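Long-range contact in SusD superfamily protein (PDB 3NQP), which probably binds glycans at the outer membrane of a gut Bacteroides, helping their capture for uptake: residues N399-R410 with Y423-N434. Numbering follows the deposited sequence.
Sequences NAAVAKYINLVR and YAYPETADFTTN
Asn407 grips both backbone polar atoms of Tyr425 with a single side-chain amide. Asn407 OD1 accepts a hydrogen bond from Tyr425 N (2.7 Å, 168° at the hydrogen), and Asn407 ND2 donates one to Tyr425 O (3.1 Å). Both bonds lie in the carbonyl planes on lone pairs, so the amide is held flat and its rotation is fixed. The contact belongs to the helical, TPR-related part of the SusD fold. Here the extended segment 424-428 packs along helix 399-414 and leads into helix 431-445.

Arg410 secures the start of this segment. Its chain is extended from CG to NE, and Arg410 NH1 donates a hydrogen bond to Tyr423 O (2.9 Å) from above the carbonyl plane. The guanidinium lies with one face against Tyr425 CB, while NE forms a salt bridge with Glu441 of helix 431-445.

The Tyr425 ring is buried between the two helices. CG stands anti to its backbone N (chi1 -177°), which carries the ring inward from the segment. Ile406 CD1 sits over one face in a CH-pi contact, 4.1 Å from the centroid of the Tyr425 ring. Ala403 CA meets the ring edge. Ala437 of helix 431-445 also touches the ring.

Farther along, Glu427 CB packs on Ala403 CB. Val402 CG1 rests against the amide of Asn434. That amide donates from ND2 to Thr428 O. A water bridges Asn399 O, Thr428 N and Asn434 OD1. The buried phenol is satisfied by the same amide: Tyr425 OH donates to Asn434 OD1 at 2.6 Å, tilted 33° from the carbonyl plane.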
# COMPACT_ATOMS: atom_id res chain seq x y z
N ASN A 399 24.30 9.37 -4.62
CA ASN A 399 24.26 9.31 -3.17
C ASN A 399 23.75 10.59 -2.54
O ASN A 399 23.06 10.54 -1.51
CB ASN A 399 25.61 8.87 -2.65
CG ASN A 399 26.00 7.51 -3.25
OD1 ASN A 399 25.17 6.60 -3.26
ND2 ASN A 399 27.19 7.41 -3.85
N ALA A 400 24.08 11.72 -3.14
CA ALA A 400 23.61 13.02 -2.64
C ALA A 400 22.08 13.09 -2.76
O ALA A 400 21.41 13.53 -1.83
CB ALA A 400 24.25 14.19 -3.40
N ALA A 401 21.51 12.56 -3.84
CA ALA A 401 20.04 12.59 -4.03
C ALA A 401 19.33 11.61 -3.07
O ALA A 401 18.24 11.91 -2.57
CB ALA A 401 19.62 12.30 -5.53
N VAL A 402 19.95 10.46 -2.78
CA VAL A 402 19.40 9.52 -1.77
C VAL A 402 19.16 10.27 -0.47
O VAL A 402 18.04 10.27 0.10
CB VAL A 402 20.31 8.33 -1.50
CG1 VAL A 402 19.76 7.55 -0.27
CG2 VAL A 402 20.40 7.42 -2.75
N ALA A 403 20.21 10.93 -0.00
CA ALA A 403 20.19 11.68 1.25
C ALA A 403 19.19 12.82 1.20
O ALA A 403 18.52 13.08 2.18
CB ALA A 403 21.59 12.23 1.55
N LYS A 404 19.13 13.53 0.08
CA LYS A 404 18.20 14.64 -0.08
C LYS A 404 16.78 14.19 0.16
O LYS A 404 16.02 14.83 0.87
CB LYS A 404 18.33 15.27 -1.48
CG LYS A 404 17.34 16.41 -1.83
CD LYS A 404 17.54 16.89 -3.28
CE LYS A 404 17.00 15.86 -4.31
NZ LYS A 404 17.34 16.22 -5.71
N TYR A 405 16.37 13.13 -0.51
CA TYR A 405 14.97 12.71 -0.43
C TYR A 405 14.62 12.12 0.95
O TYR A 405 13.54 12.37 1.48
CB TYR A 405 14.70 11.69 -1.51
CG TYR A 405 14.55 12.32 -2.87
CD1 TYR A 405 13.55 13.25 -3.11
CD2 TYR A 405 15.37 11.97 -3.93
CE1 TYR A 405 13.37 13.81 -4.39
CE2 TYR A 405 15.18 12.53 -5.21
CZ TYR A 405 14.18 13.45 -5.42
OH TYR A 405 14.02 14.02 -6.68
N ILE A 406 15.53 11.34 1.54
CA ILE A 406 15.33 10.86 2.92
C ILE A 406 15.17 12.02 3.89
O ILE A 406 14.29 12.00 4.74
CB ILE A 406 16.48 9.96 3.41
CG1 ILE A 406 16.47 8.62 2.66
CG2 ILE A 406 16.38 9.70 4.94
CD1 ILE A 406 17.78 7.77 2.88
N ASN A 407 16.02 13.02 3.77
CA ASN A 407 15.96 14.15 4.69
C ASN A 407 14.75 15.07 4.48
O ASN A 407 14.28 15.69 5.44
CB ASN A 407 17.27 14.94 4.66
CG ASN A 407 18.41 14.19 5.34
OD1 ASN A 407 18.22 13.56 6.39
ND2 ASN A 407 19.62 14.26 4.74
N LEU A 408 14.24 15.17 3.26
CA LEU A 408 12.99 15.86 3.05
C LEU A 408 11.88 15.21 3.91
O LEU A 408 11.16 15.89 4.62
CB LEU A 408 12.55 15.79 1.58
CG LEU A 408 13.12 16.87 0.67
CD1 LEU A 408 12.83 16.52 -0.83
CD2 LEU A 408 12.60 18.27 1.06
N VAL A 409 11.78 13.88 3.85
CA VAL A 409 10.76 13.16 4.64
C VAL A 409 11.03 13.25 6.13
O VAL A 409 10.09 13.55 6.90
CB VAL A 409 10.65 11.71 4.17
CG1 VAL A 409 9.62 10.96 5.02
CG2 VAL A 409 10.34 11.69 2.64
N ARG A 410 12.29 13.05 6.56
CA ARG A 410 12.60 13.14 8.00
C ARG A 410 12.31 14.51 8.54
O ARG A 410 11.82 14.65 9.66
CB ARG A 410 14.04 12.81 8.31
CG ARG A 410 14.39 11.37 8.04
CD ARG A 410 15.75 11.01 8.57
NE ARG A 410 16.13 9.62 8.30
CZ ARG A 410 17.27 9.07 8.70
NH1 ARG A 410 18.15 9.78 9.42
NH2 ARG A 410 17.51 7.80 8.43
N TYR A 423 19.33 13.89 13.71
CA TYR A 423 18.34 13.16 12.89
C TYR A 423 18.59 13.11 11.39
O TYR A 423 17.94 12.34 10.68
CB TYR A 423 16.93 13.72 13.18
CG TYR A 423 16.57 13.68 14.66
CD1 TYR A 423 16.79 12.54 15.41
CD2 TYR A 423 16.03 14.78 15.30
CE1 TYR A 423 16.48 12.49 16.72
CE2 TYR A 423 15.70 14.74 16.65
CZ TYR A 423 15.94 13.61 17.36
OH TYR A 423 15.67 13.56 18.73
N ALA A 424 19.54 13.90 10.87
CA ALA A 424 19.73 13.97 9.42
C ALA A 424 20.50 12.75 8.95
O ALA A 424 21.36 12.27 9.66
CB ALA A 424 20.48 15.24 9.03
N TYR A 425 20.17 12.24 7.77
CA TYR A 425 20.93 11.14 7.16
C TYR A 425 22.18 11.67 6.44
O TYR A 425 22.07 12.48 5.51
CB TYR A 425 20.02 10.40 6.17
CG TYR A 425 20.68 9.19 5.52
CD1 TYR A 425 20.90 8.01 6.24
CD2 TYR A 425 21.08 9.24 4.20
CE1 TYR A 425 21.53 6.91 5.64
CE2 TYR A 425 21.71 8.17 3.59
CZ TYR A 425 21.94 7.01 4.31
OH TYR A 425 22.56 5.94 3.68
N PRO A 426 23.38 11.21 6.83
CA PRO A 426 24.56 11.73 6.14
C PRO A 426 24.75 10.92 4.88
O PRO A 426 24.46 9.72 4.89
CB PRO A 426 25.70 11.48 7.14
CG PRO A 426 25.27 10.27 7.96
CD PRO A 426 23.74 10.23 7.90
N GLU A 427 25.21 11.56 3.82
CA GLU A 427 25.33 10.86 2.56
C GLU A 427 26.42 9.80 2.65
O GLU A 427 27.36 9.92 3.45
CB GLU A 427 25.56 11.86 1.40
CG GLU A 427 26.99 12.20 1.01
CD GLU A 427 27.03 12.99 -0.31
OE1 GLU A 427 26.53 14.12 -0.27
OE2 GLU A 427 27.51 12.49 -1.36
N THR A 428 26.30 8.76 1.84
CA THR A 428 27.28 7.68 1.86
C THR A 428 27.30 6.98 0.53
O THR A 428 26.28 6.90 -0.16
CB THR A 428 27.04 6.64 2.96
OG1 THR A 428 28.05 5.62 2.85
CG2 THR A 428 25.62 6.01 2.86
N ALA A 429 28.47 6.44 0.20
CA ALA A 429 28.65 5.63 -1.00
C ALA A 429 28.22 4.16 -0.84
O ALA A 429 28.14 3.40 -1.82
CB ALA A 429 30.14 5.70 -1.46
N ASP A 430 27.92 3.76 0.38
CA ASP A 430 27.56 2.41 0.67
C ASP A 430 26.12 2.15 0.25
O ASP A 430 25.14 2.63 0.89
CB ASP A 430 27.73 2.15 2.16
CG ASP A 430 27.57 0.67 2.50
OD1 ASP A 430 26.53 0.28 3.03
OD2 ASP A 430 28.48 -0.08 2.18
N PHE A 431 26.00 1.34 -0.81
CA PHE A 431 24.70 0.99 -1.36
C PHE A 431 23.79 0.40 -0.29
O PHE A 431 22.61 0.76 -0.19
CB PHE A 431 24.82 -0.00 -2.51
CG PHE A 431 23.50 -0.35 -3.15
CD1 PHE A 431 22.68 -1.33 -2.58
CD2 PHE A 431 23.09 0.28 -4.32
CE1 PHE A 431 21.44 -1.65 -3.14
CE2 PHE A 431 21.84 -0.05 -4.89
CZ PHE A 431 21.02 -1.02 -4.29
N THR A 432 24.33 -0.49 0.53
CA THR A 432 23.52 -1.20 1.52
C THR A 432 22.96 -0.21 2.54
O THR A 432 21.80 -0.27 2.94
CB THR A 432 24.33 -2.28 2.25
OG1 THR A 432 24.82 -3.26 1.30
CG2 THR A 432 23.46 -3.02 3.28
N THR A 433 23.81 0.70 2.99
CA THR A 433 23.37 1.64 4.06
C THR A 433 22.22 2.48 3.50
O THR A 433 21.23 2.71 4.17
CB THR A 433 24.53 2.51 4.52
OG1 THR A 433 25.58 1.65 4.94
CG2 THR A 433 24.13 3.49 5.71
N ASN A 434 22.38 2.96 2.25
CA ASN A 434 21.36 3.73 1.57
C ASN A 434 20.06 2.94 1.38
O ASN A 434 18.98 3.45 1.67
CB ASN A 434 21.83 4.17 0.19
CG ASN A 434 22.84 5.33 0.23
OD1 ASN A 434 22.82 6.20 1.12
ND2 ASN A 434 23.72 5.34 -0.76
O HOH W 1 23.65 8.77 0.70